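Side-chain contacts in putative methylthioribose-1-phosphate isomerase (Archaeoglobus fulgidus, PDB 1T5O), which probably catalyses the interconversion of methylthioribose-1-phosphate and methylthioribulose-1-phosphate, an isomerisation in methionine biosynthesis: residues A185-R189 against P190-G194; V241-K244 against I245-T249; E127-V130 against E131-R134; S251-A254 against K255-I259. One frame throughout, in Å; residues are numbered along the deposited sequence.

Contact 1. Residues A185-R189 against P190-G194; sequences ACETR and PLNQG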
# COMPACT_ATOMS: atom_id res chain seq x y z
N ALA A 185 -11.09 6.89 -1.70
CA ALA A 185 -10.21 6.85 -0.53
C ALA A 185 -9.10 5.81 -0.61
O ALA A 185 -9.37 4.63 -0.87
CB ALA A 185 -11.05 6.58 0.73
N CYS A 186 -7.86 6.23 -0.39
CA CYS A 186 -6.73 5.31 -0.37
C CYS A 186 -6.73 4.58 0.96
O CYS A 186 -6.89 5.21 2.00
CB CYS A 186 -5.42 6.09 -0.53
SG CYS A 186 -5.33 6.74 -2.19
N GLU A 187 -6.51 3.25 0.94
CA GLU A 187 -6.57 2.47 2.17
C GLU A 187 -5.62 3.01 3.23
O GLU A 187 -5.91 2.92 4.41
CB GLU A 187 -6.31 0.98 1.90
CG GLU A 187 -4.86 0.61 1.69
CD GLU A 187 -4.66 -0.90 1.52
OE1 GLU A 187 -5.41 -1.70 2.13
OE2 GLU A 187 -3.71 -1.29 0.78
N THR A 188 -4.50 3.58 2.78
CA THR A 188 -3.49 4.19 3.64
C THR A 188 -2.71 3.20 4.53
O THR A 188 -2.94 3.10 5.73
CB THR A 188 -4.12 5.32 4.55
OG1 THR A 188 -4.89 6.21 3.72
CG2 THR A 188 -3.01 6.14 5.26
N ARG A 189 -1.79 2.47 3.92
CA ARG A 189 -0.96 1.52 4.66
C ARG A 189 0.03 2.29 5.56
O ARG A 189 0.27 3.46 5.33
CB ARG A 189 -0.21 0.62 3.68
CG ARG A 189 -1.16 -0.34 2.94
CD ARG A 189 -1.63 -1.40 3.89
NE ARG A 189 -0.51 -2.25 4.27
CZ ARG A 189 -0.51 -3.06 5.33
NH1 ARG A 189 -1.57 -3.12 6.13
NH2 ARG A 189 0.56 -3.81 5.59
N PRO A 190 0.58 1.65 6.61
CA PRO A 190 0.33 0.26 7.02
C PRO A 190 -0.77 0.10 8.09
O PRO A 190 -1.06 -1.02 8.49
CB PRO A 190 1.69 -0.18 7.55
CG PRO A 190 2.12 1.04 8.29
CD PRO A 190 1.79 2.17 7.29
N LEU A 191 -1.36 1.21 8.55
CA LEU A 191 -2.40 1.13 9.58
C LEU A 191 -3.82 1.18 9.06
O LEU A 191 -4.76 1.03 9.84
CB LEU A 191 -2.19 2.24 10.62
CG LEU A 191 -1.77 1.79 12.02
CD1 LEU A 191 -0.81 0.61 11.94
CD2 LEU A 191 -1.13 2.97 12.78
N ASN A 192 -3.97 1.40 7.75
CA ASN A 192 -5.28 1.44 7.09
C ASN A 192 -6.32 2.42 7.62
O ASN A 192 -7.52 2.07 7.75
CB ASN A 192 -5.91 0.05 7.08
CG ASN A 192 -5.23 -0.88 6.11
OD1 ASN A 192 -4.07 -1.28 6.33
ND2 ASN A 192 -5.92 -1.20 5.02
N GLN A 193 -5.90 3.64 7.91
CA GLN A 193 -6.85 4.63 8.38
C GLN A 193 -7.89 4.95 7.31
O GLN A 193 -9.03 5.30 7.63
CB GLN A 193 -6.12 5.91 8.79
CG GLN A 193 -5.23 5.69 10.02
CD GLN A 193 -3.75 5.48 9.66
OE1 GLN A 193 -3.40 5.01 8.56
NE2 GLN A 193 -2.87 5.82 10.60
N GLY A 194 -7.49 4.84 6.05
CA GLY A 194 -8.39 5.12 4.94
C GLY A 194 -9.52 4.11 4.80
O GLY A 194 -10.69 4.49 4.62
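Asn192 reaches back over the turn with both ends of its amide: ND2 donates to Glu187 OE1 at 3.0 Å, while OD1 receives Arg189 NH1 at 3.1 Å. The second bond is the straighter, 158° at the hydrogen, and lies close to both the guanidinium and the carbonyl plane; the first meets the carboxylate oxygen from above its plane. An amide suits this place because one flat group serves an acid and a base together. The arginine chain, bent at chi2 and chi3, folds its guanidinium over CB of Pro190, which follows a cis peptide bond.

Packing is tight at Gly194, whose CA points a C-H at Cys186 O (3.3 Å); lacking a side chain, glycine lets the helix start lie directly against that carbonyl and the Thr188 hydroxyl. Thr188 OG1 in turn donates to Cys186 O at 2.8 Å. The looser side is that of the partly exposed Pro190, Leu191 and Gln193, where Gln193 OE1 stands 3.5 Å from Thr188 CG2. Gln193 is a predicted substrate-binding residue, near the predicted transition-state stabiliser Cys154.

Glu187 and Arg189 form reciprocal salt bridges with Arg189 and Glu187 of the second subunit. The turn links strand 182-186 to helix 193-204 in a beta-alpha-beta unit completed by strand 208-212, with Pro190 against helix 287-290 and Thr188 against Lys244 of strand 240-244.

Contact 2. Residues V241-K244 against I245-T249; sequences VFNK and IGTYT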
# COMPACT_ATOMS: atom_id res chain seq x y z
N VAL A 241 4.55 20.40 3.48
CA VAL A 241 3.43 19.91 4.26
C VAL A 241 3.78 18.51 4.75
O VAL A 241 4.03 17.62 3.95
CB VAL A 241 2.14 19.82 3.41
CG1 VAL A 241 1.05 19.15 4.21
CG2 VAL A 241 1.67 21.25 3.01
N PHE A 242 3.86 18.31 6.07
CA PHE A 242 4.10 16.98 6.60
C PHE A 242 2.73 16.32 6.87
O PHE A 242 1.87 16.91 7.54
CB PHE A 242 4.93 17.00 7.90
CG PHE A 242 6.41 17.33 7.67
CD1 PHE A 242 6.83 18.65 7.52
CD2 PHE A 242 7.36 16.31 7.56
CE1 PHE A 242 8.17 18.96 7.27
CE2 PHE A 242 8.72 16.61 7.30
CZ PHE A 242 9.11 17.95 7.16
N ASN A 243 2.51 15.12 6.33
CA ASN A 243 1.23 14.42 6.55
C ASN A 243 1.53 12.93 6.54
O ASN A 243 2.67 12.55 6.28
CB ASN A 243 0.23 14.81 5.46
CG ASN A 243 -1.18 14.42 5.81
OD1 ASN A 243 -1.65 14.71 6.91
ND2 ASN A 243 -1.86 13.73 4.89
N LYS A 244 0.53 12.09 6.84
CA LYS A 244 0.72 10.62 6.86
C LYS A 244 1.56 10.13 5.68
O LYS A 244 1.28 10.52 4.53
CB LYS A 244 -0.66 9.92 6.84
CG LYS A 244 -0.56 8.39 6.81
CD LYS A 244 0.18 7.87 8.04
CE LYS A 244 -0.49 8.35 9.34
NZ LYS A 244 0.16 7.88 10.61
N ILE A 245 2.56 9.28 5.92
CA ILE A 245 3.39 8.80 4.79
C ILE A 245 2.53 8.37 3.61
O ILE A 245 1.53 7.67 3.78
CB ILE A 245 4.28 7.54 5.03
CG1 ILE A 245 4.11 7.07 6.45
CG2 ILE A 245 5.73 7.76 4.49
CD1 ILE A 245 2.95 6.18 6.55
N GLY A 246 2.97 8.75 2.42
CA GLY A 246 2.25 8.36 1.22
C GLY A 246 1.67 9.59 0.57
O GLY A 246 1.49 9.63 -0.65
N THR A 247 1.38 10.59 1.39
CA THR A 247 0.81 11.83 0.89
C THR A 247 1.69 12.44 -0.21
O THR A 247 1.18 12.84 -1.27
CB THR A 247 0.62 12.87 2.04
OG1 THR A 247 -0.24 12.32 3.03
CG2 THR A 247 0.01 14.16 1.50
N TYR A 248 3.00 12.48 0.02
CA TYR A 248 3.91 13.04 -0.98
C TYR A 248 3.79 12.28 -2.30
O TYR A 248 3.72 12.90 -3.38
CB TYR A 248 5.38 13.00 -0.49
CG TYR A 248 6.38 13.27 -1.61
CD1 TYR A 248 7.27 12.28 -2.04
CD2 TYR A 248 6.37 14.50 -2.28
CE1 TYR A 248 8.14 12.51 -3.13
CE2 TYR A 248 7.22 14.74 -3.36
CZ TYR A 248 8.11 13.74 -3.78
OH TYR A 248 8.97 13.98 -4.82
N THR A 249 3.73 10.95 -2.23
CA THR A 249 3.59 10.15 -3.45
C THR A 249 2.34 10.58 -4.20
O THR A 249 2.39 10.78 -5.40
CB THR A 249 3.46 8.64 -3.13
OG1 THR A 249 4.65 8.22 -2.46
CG2 THR A 249 3.31 7.80 -4.43
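Thr247 OG1 and the main chain of Lys244 meet in a type II beta turn, Lys244 to Thr247, that carries strand 240-244 into helix 247-256. Lys244 O accepts two bonds, both in its carbonyl plane: from Thr247 N at 3.1 Å, which closes the turn, and from Thr247 OG1 at 2.8 Å. The hydroxyl therefore spends its proton on that carbonyl and keeps its oxygen for Asn243 ND2, which donates to it at 2.8 Å. Threonine suits the first turn of the helix since OG1, anti to the carbonyl carbon (chi1 -59°), can bend back to the strand end while CG2 packs against CB of Asn243.

Asn243 and Thr247 cross at about a right angle, and the hydroxyl sits 22° out of the amide plane. Asn243 is a predicted substrate-binding residue whose side chain also touches Asp234, the predicted proton donor, so Thr247 can be read as a second-shell residue that positions the amide. The main-chain N-H groups at the helix start are met as well: Asp310 accepts from Gly246 N through OD2 and from Tyr248 N through OD1. Gly246 has a positive phi of 114°, which glycine adopts easily at the third position of a type II turn.

Lys244, another predicted substrate-binding residue, is bent at chi2 and chi3, which carries its amine to the side chain of Gln193. Its aliphatic part packs on Ile245, whose CD1 lies 3.6 Å from Lys244 CD.

Contact 3. Residues E127-V130 against E131-R134; sequences EEDV and ERNR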
# COMPACT_ATOMS: atom_id res chain seq x y z
N GLU A 127 -15.98 23.03 21.10
CA GLU A 127 -16.93 23.79 20.30
C GLU A 127 -16.19 24.64 19.25
O GLU A 127 -16.65 24.80 18.12
CB GLU A 127 -17.73 24.72 21.21
CG GLU A 127 -18.66 25.66 20.49
CD GLU A 127 -19.81 24.92 19.83
OE1 GLU A 127 -19.96 23.70 20.06
OE2 GLU A 127 -20.56 25.57 19.08
N GLU A 128 -15.07 25.22 19.67
CA GLU A 128 -14.27 26.03 18.76
C GLU A 128 -13.67 25.17 17.65
O GLU A 128 -13.54 25.63 16.53
CB GLU A 128 -13.17 26.74 19.53
CG GLU A 128 -13.73 27.74 20.52
CD GLU A 128 -12.62 28.47 21.26
OE1 GLU A 128 -11.57 27.85 21.52
OE2 GLU A 128 -12.82 29.66 21.58
N ASP A 129 -13.31 23.92 17.96
CA ASP A 129 -12.78 23.06 16.90
C ASP A 129 -13.87 22.80 15.87
O ASP A 129 -13.64 22.80 14.65
CB ASP A 129 -12.28 21.73 17.44
CG ASP A 129 -11.77 20.83 16.32
OD1 ASP A 129 -12.24 19.67 16.19
OD2 ASP A 129 -10.89 21.31 15.55
N VAL A 130 -15.08 22.54 16.34
CA VAL A 130 -16.17 22.27 15.40
C VAL A 130 -16.40 23.50 14.52
O VAL A 130 -16.52 23.38 13.29
CB VAL A 130 -17.47 21.89 16.13
CG1 VAL A 130 -18.56 21.54 15.13
CG2 VAL A 130 -17.21 20.69 17.06
N GLU A 131 -16.46 24.67 15.14
CA GLU A 131 -16.69 25.91 14.39
C GLU A 131 -15.58 26.17 13.37
O GLU A 131 -15.86 26.55 12.24
CB GLU A 131 -16.87 27.10 15.36
CG GLU A 131 -15.74 27.41 16.32
CD GLU A 131 -16.11 28.45 17.41
OE1 GLU A 131 -15.25 29.32 17.75
OE2 GLU A 131 -17.26 28.40 17.92
N ARG A 132 -14.33 25.94 13.77
CA ARG A 132 -13.16 26.09 12.88
C ARG A 132 -13.26 25.20 11.63
O ARG A 132 -12.94 25.63 10.52
CB ARG A 132 -11.87 25.70 13.61
CG ARG A 132 -11.12 26.86 14.22
CD ARG A 132 -9.72 26.49 14.75
NE ARG A 132 -9.74 25.81 16.04
CZ ARG A 132 -9.62 24.49 16.19
NH1 ARG A 132 -9.46 23.70 15.13
NH2 ARG A 132 -9.66 23.95 17.41
N ASN A 133 -13.67 23.96 11.83
CA ASN A 133 -13.79 23.00 10.73
C ASN A 133 -14.92 23.35 9.78
O ASN A 133 -14.76 23.20 8.57
CB ASN A 133 -13.98 21.57 11.27
CG ASN A 133 -12.74 21.07 11.95
OD1 ASN A 133 -11.65 21.52 11.64
ND2 ASN A 133 -12.88 20.12 12.89
N ARG A 134 -16.05 23.83 10.31
CA ARG A 134 -17.17 24.24 9.47
C ARG A 134 -16.79 25.49 8.66
O ARG A 134 -17.15 25.62 7.48
CB ARG A 134 -18.42 24.58 10.31
CG ARG A 134 -19.14 23.40 10.99
CD ARG A 134 -20.48 23.95 11.47
NE ARG A 134 -21.11 23.24 12.57
CZ ARG A 134 -21.53 23.85 13.68
NH1 ARG A 134 -21.36 25.16 13.82
NH2 ARG A 134 -22.09 23.15 14.65
O HOH W 1 -23.30 24.43 17.32
O HOH W 2 -9.23 21.27 13.09
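The guanidinium of Arg132 lies with one face over the backbone of Asp129, whose CA stands 3.2 Å above the plane and toward its rim. At its edge, near the plane, is water 2. The guanidinium of Arg134 has Val130 CG1 over one face, 3.6 Å above the plane, and water 1 at its edge. Arginine suits both places because its long chain can run along the helix and lay a flat cation on the preceding turn.

Asp129 and Arg132 form a salt bridge, OD2 to NH1 at 2.8 Å, though its hydrogen bond is weak at 128°. The two side chains cross at about a right angle, with carboxylate and guanidinium planes 44° apart. With CG anti to the backbone N (chi1 178°), the Asp129 carboxylate lies between Arg132 and Asn133. Water 2 donates to Asp129 OD2 at 3.0 Å and to Asn133 OD1 at 2.8 Å, bridging one helical turn. The remaining ends hold a loop: Asp129 OD1 accepts from Val162 N, and Asn133 ND2 donates to Asp163 O.

On the more exposed side of helix 111-141, water 1 donates weakly to Glu127 OE2 and accepts from Arg134 NH2, and Glu127 also has a salt bridge to Arg4. Glu131 OE2 stands 4.5 Å from Glu127 OE2, and Glu131 OE1 is equally far from Glu128 OE2. This crowding would probably raise the proton affinity of Glu128 and Glu131 somewhat, an effect that Arg4 would offset at Glu127, whereas the salt bridge and the donors around Asp129 would tend to keep that carboxylate ionised.

Contact 4. Residues S251-A254 against K255-I259; sequences SVVA and KHHNI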
# COMPACT_ATOMS: atom_id res chain seq x y z
N SER A 251 0.90 13.37 -4.10
CA SER A 251 1.12 14.70 -4.65
C SER A 251 1.94 14.68 -5.96
O SER A 251 1.75 15.54 -6.83
CB SER A 251 1.80 15.62 -3.61
OG SER A 251 3.23 15.52 -3.65
N VAL A 252 2.83 13.71 -6.11
CA VAL A 252 3.66 13.65 -7.31
C VAL A 252 2.81 13.22 -8.51
O VAL A 252 2.92 13.80 -9.59
CB VAL A 252 4.85 12.67 -7.12
CG1 VAL A 252 5.60 12.43 -8.48
CG2 VAL A 252 5.84 13.25 -6.12
N VAL A 253 1.96 12.22 -8.32
CA VAL A 253 1.10 11.72 -9.39
C VAL A 253 0.11 12.82 -9.79
O VAL A 253 -0.09 13.10 -10.98
CB VAL A 253 0.37 10.43 -8.94
CG1 VAL A 253 -0.52 9.89 -10.08
CG2 VAL A 253 1.42 9.36 -8.57
N ALA A 254 -0.50 13.48 -8.80
CA ALA A 254 -1.44 14.54 -9.08
C ALA A 254 -0.78 15.69 -9.86
O ALA A 254 -1.35 16.21 -10.81
CB ALA A 254 -2.06 15.07 -7.77
N LYS A 255 0.42 16.08 -9.45
CA LYS A 255 1.14 17.16 -10.13
C LYS A 255 1.38 16.79 -11.61
O LYS A 255 1.13 17.58 -12.52
CB LYS A 255 2.47 17.42 -9.39
CG LYS A 255 3.43 18.35 -10.10
CD LYS A 255 2.69 19.57 -10.64
CE LYS A 255 2.21 20.46 -9.53
NZ LYS A 255 3.34 21.31 -9.13
N HIS A 256 1.83 15.57 -11.86
CA HIS A 256 2.09 15.12 -13.22
C HIS A 256 0.83 15.14 -14.09
O HIS A 256 0.89 15.37 -15.30
CB HIS A 256 2.65 13.70 -13.23
CG HIS A 256 3.05 13.25 -14.60
ND1 HIS A 256 4.19 13.70 -15.22
CD2 HIS A 256 2.39 12.50 -15.52
CE1 HIS A 256 4.22 13.24 -16.47
NE2 HIS A 256 3.14 12.52 -16.67
N HIS A 257 -0.32 14.86 -13.46
CA HIS A 257 -1.60 14.84 -14.14
C HIS A 257 -2.39 16.14 -14.07
O HIS A 257 -3.55 16.19 -14.48
CB HIS A 257 -2.46 13.69 -13.60
CG HIS A 257 -2.05 12.36 -14.14
ND1 HIS A 257 -1.14 11.55 -13.49
CD2 HIS A 257 -2.30 11.78 -15.33
CE1 HIS A 257 -0.85 10.51 -14.27
NE2 HIS A 257 -1.54 10.63 -15.39
N ASN A 258 -1.76 17.19 -13.56
CA ASN A 258 -2.39 18.50 -13.44
C ASN A 258 -3.70 18.44 -12.67
O ASN A 258 -4.69 19.09 -13.03
CB ASN A 258 -2.65 19.09 -14.82
CG ASN A 258 -1.41 19.18 -15.64
OD1 ASN A 258 -1.40 18.81 -16.82
ND2 ASN A 258 -0.34 19.67 -15.03
N ILE A 259 -3.72 17.65 -11.60
CA ILE A 259 -4.90 17.52 -10.78
C ILE A 259 -4.73 18.40 -9.55
O ILE A 259 -3.75 18.27 -8.85
CB ILE A 259 -5.11 16.07 -10.37
CG1 ILE A 259 -5.30 15.24 -11.65
CG2 ILE A 259 -6.29 15.96 -9.42
CD1 ILE A 259 -5.83 13.85 -11.40
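Val253 and His257 lie side by side and point the same way, one turn apart at the C-terminal end of helix 247-256, which a Schellman motif closes. The imidazole turns its edge to the backbone: ND1 donates to Val253 O at 3.1 Å, with that oxygen near the ring plane but the donor 38° above the carbonyl plane. His257 N gives the same oxygen a second bond at 3.0 Å, so one carbonyl is gripped by main chain and side chain of a single residue. The ring is held there with CG beside its own backbone N (chi1 -77°), and Val253 CG1 sits 3.8 Å from ND1. Histidine suits a helix end, where it can supply a donor in the ring plane to a carbonyl of the last turn. One face of the ring carries His256 CD2, offset toward the rim.

Asn258 has a positive phi, a conformation asparagine adopts more readily than most residues; it reverses the chain and sends Asn258 N to Lys255 O. Ile259 is thereby turned back on Ala254, and both pack on Met221 of helix 217-222 and Val229 of strand 228-231. Across the dimer, Tyr248 OH is hydrogen-bonded to His257 NE2 of the second subunit. The small Ala254 lets the returning chain come close: its CB is 4.1 Å from Ile259 CB, and Ile259 N donates almost straight, at 176°, to Ala254 O.

Overall arrangement
Along the chain the order is contact 3, contact 1, contact 2, contact 4. Contacts 1 and 2, with centres 12 Å apart, touch where Thr188 and Gln193 meet Lys244, bringing together predicted substrate-binding residues from two separate strand-to-helix turns. Contact 1 leaves strand 182-186 of the mixed sheet, contact 2 strand 240-244 of the three-stranded antiparallel one. Contacts 2 and 4 share helix 247-256, starting and ending it, with centres 14 Å apart. All three reach the second subunit, so dimer interface and predicted active site share elements. Contact 3, on helix 111-141, stands apart, 24 Å from contact 2 and 31 Å from contact 4 between centres.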